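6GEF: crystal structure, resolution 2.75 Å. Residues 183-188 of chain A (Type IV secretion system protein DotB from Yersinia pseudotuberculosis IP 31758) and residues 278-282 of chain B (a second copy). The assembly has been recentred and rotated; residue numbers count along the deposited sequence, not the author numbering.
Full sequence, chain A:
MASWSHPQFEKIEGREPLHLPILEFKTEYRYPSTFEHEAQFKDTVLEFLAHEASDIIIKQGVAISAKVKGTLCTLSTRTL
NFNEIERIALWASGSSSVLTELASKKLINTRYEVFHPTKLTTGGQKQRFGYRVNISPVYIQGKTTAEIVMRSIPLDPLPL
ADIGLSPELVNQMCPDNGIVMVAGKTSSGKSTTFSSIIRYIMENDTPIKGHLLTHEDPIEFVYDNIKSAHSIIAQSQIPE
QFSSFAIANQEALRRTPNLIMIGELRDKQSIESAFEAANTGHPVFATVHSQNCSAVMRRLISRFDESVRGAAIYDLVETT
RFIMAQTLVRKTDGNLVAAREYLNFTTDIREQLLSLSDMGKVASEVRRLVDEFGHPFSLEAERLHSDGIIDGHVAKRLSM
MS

Chain A (183-188) AGKTSS
Chain B (278-282) ANTGH

The contact is small, 202 Å² summed over both sides, and it sets the end of a chain B helix against a chain A loop with no hydrogen bond across it. Ala278(B), at phi/psi -59/-38, stays out of reach of chain A but helps close the turn: its O accepts a 3.0 Å hydrogen bond from Gly281(B) N.

Asn279(B) is still helical (-80/-15). Its CA-to-CB bond points away from chain A, with chi1 m at -89° and chi2 at -50°, and its ND2 is hydrogen-bonded elsewhere in the structure. What it presents is backbone: Asn279(B) O lies 3.4 Å from Lys185(A) O, two acceptors that cannot bond.

Thr280(B) (-82/-4, chi1 p) repeats the conflict more tightly, its O 3.0 Å from Lys185(A) O. The same Lys185(A) O also receives a CA-H...O contact from Thr280(B) CA, at 3.3 Å with 128° at the hydrogen. The CA-to-CB bond of Thr280(B) points sideways, and Thr280(B) CB lies 4.0 Å from Ser187(A) OG; that serine has phi/psi -69/-41 and chi1 at -24°, between wells.

Gly281(B) leaves the helix with positive phi (97/38) and sets the register, its CA 4.7 Å from Lys185(A) CA. A CB here would point toward chain A and fall 2.6 Å from Lys185(A) CG, while the backbone angles alone already call for glycine. The bare backbone lets the lysine pass: Lys185(A), at -77/-43, runs p, t, t, t, and its CE comes 3.7 Å from Gly281(B) O. Thr186(A) follows at -62/135, chi1 m, its CA-to-CB bond pointing away from chain B.

His282(B) is extended (-143/145; chi1 37°, chi2 80°) and makes no contact with the chain A stretch. Its CA-to-CB bond points sideways but the ring end comes nearer to chain A, with His282(B) NE2 2.4 Å from Thr280(B) OG1.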

# COMPACT_ATOMS: atom_id res chain seq x y z
N ALA A 183 23.50 -31.05 -5.57
CA ALA A 183 23.93 -29.69 -5.48
C ALA A 183 24.92 -29.37 -6.60
O ALA A 183 25.43 -30.24 -7.29
CB ALA A 183 24.58 -29.42 -4.13
N GLY A 184 25.16 -28.07 -6.77
CA GLY A 184 26.12 -27.60 -7.73
C GLY A 184 25.86 -26.17 -8.12
O GLY A 184 24.77 -25.64 -7.96
N LYS A 185 26.91 -25.53 -8.66
CA LYS A 185 26.77 -24.21 -9.27
C LYS A 185 26.15 -24.28 -10.64
O LYS A 185 25.30 -23.45 -10.99
CB LYS A 185 28.11 -23.51 -9.30
CG LYS A 185 28.99 -23.91 -10.47
CD LYS A 185 30.44 -23.44 -10.35
CE LYS A 185 31.07 -23.19 -11.71
NZ LYS A 185 32.34 -22.40 -11.59
N THR A 186 26.56 -25.23 -11.48
CA THR A 186 25.99 -25.33 -12.83
C THR A 186 24.49 -25.59 -12.75
O THR A 186 24.05 -26.45 -11.95
CB THR A 186 26.68 -26.42 -13.62
OG1 THR A 186 28.08 -26.15 -13.64
CG2 THR A 186 26.23 -26.48 -15.03
N SER A 187 23.72 -24.87 -13.54
CA SER A 187 22.30 -25.20 -13.68
C SER A 187 22.12 -26.53 -14.44
O SER A 187 21.25 -27.34 -14.08
CB SER A 187 21.55 -24.07 -14.41
OG SER A 187 22.21 -22.84 -14.29
N SER A 188 22.91 -26.75 -15.48
CA SER A 188 22.65 -27.87 -16.38
C SER A 188 22.76 -29.21 -15.61
O SER A 188 21.88 -30.08 -15.74
CB SER A 188 23.62 -27.87 -17.56
OG SER A 188 24.89 -28.38 -17.19
N ALA B 278 25.23 -15.33 -9.30
CA ALA B 278 26.45 -15.89 -8.75
C ALA B 278 26.31 -17.36 -8.40
O ALA B 278 27.24 -18.14 -8.63
CB ALA B 278 26.89 -15.09 -7.52
N ASN B 279 25.15 -17.75 -7.88
CA ASN B 279 24.92 -19.13 -7.47
C ASN B 279 24.60 -20.07 -8.64
O ASN B 279 24.65 -21.28 -8.46
CB ASN B 279 23.81 -19.19 -6.41
CG ASN B 279 24.32 -19.05 -5.01
OD1 ASN B 279 25.25 -19.75 -4.62
ND2 ASN B 279 23.70 -18.17 -4.22
N THR B 280 24.26 -19.53 -9.80
CA THR B 280 24.27 -20.28 -11.04
C THR B 280 25.65 -20.38 -11.67
O THR B 280 25.80 -21.07 -12.69
CB THR B 280 23.29 -19.69 -12.05
OG1 THR B 280 23.69 -18.36 -12.41
CG2 THR B 280 21.89 -19.63 -11.43
N GLY B 281 26.67 -19.73 -11.10
CA GLY B 281 28.03 -20.19 -11.26
C GLY B 281 28.81 -19.49 -12.35
O GLY B 281 29.59 -20.11 -13.06
N HIS B 282 28.58 -18.19 -12.48
CA HIS B 282 29.29 -17.36 -13.44
C HIS B 282 29.54 -16.01 -12.80
O HIS B 282 28.70 -15.50 -12.08
CB HIS B 282 28.49 -17.19 -14.74
CG HIS B 282 27.01 -17.08 -14.51
ND1 HIS B 282 26.41 -15.92 -14.10
CD2 HIS B 282 26.01 -18.00 -14.65
CE1 HIS B 282 25.11 -16.13 -14.00
NE2 HIS B 282 24.84 -17.38 -14.33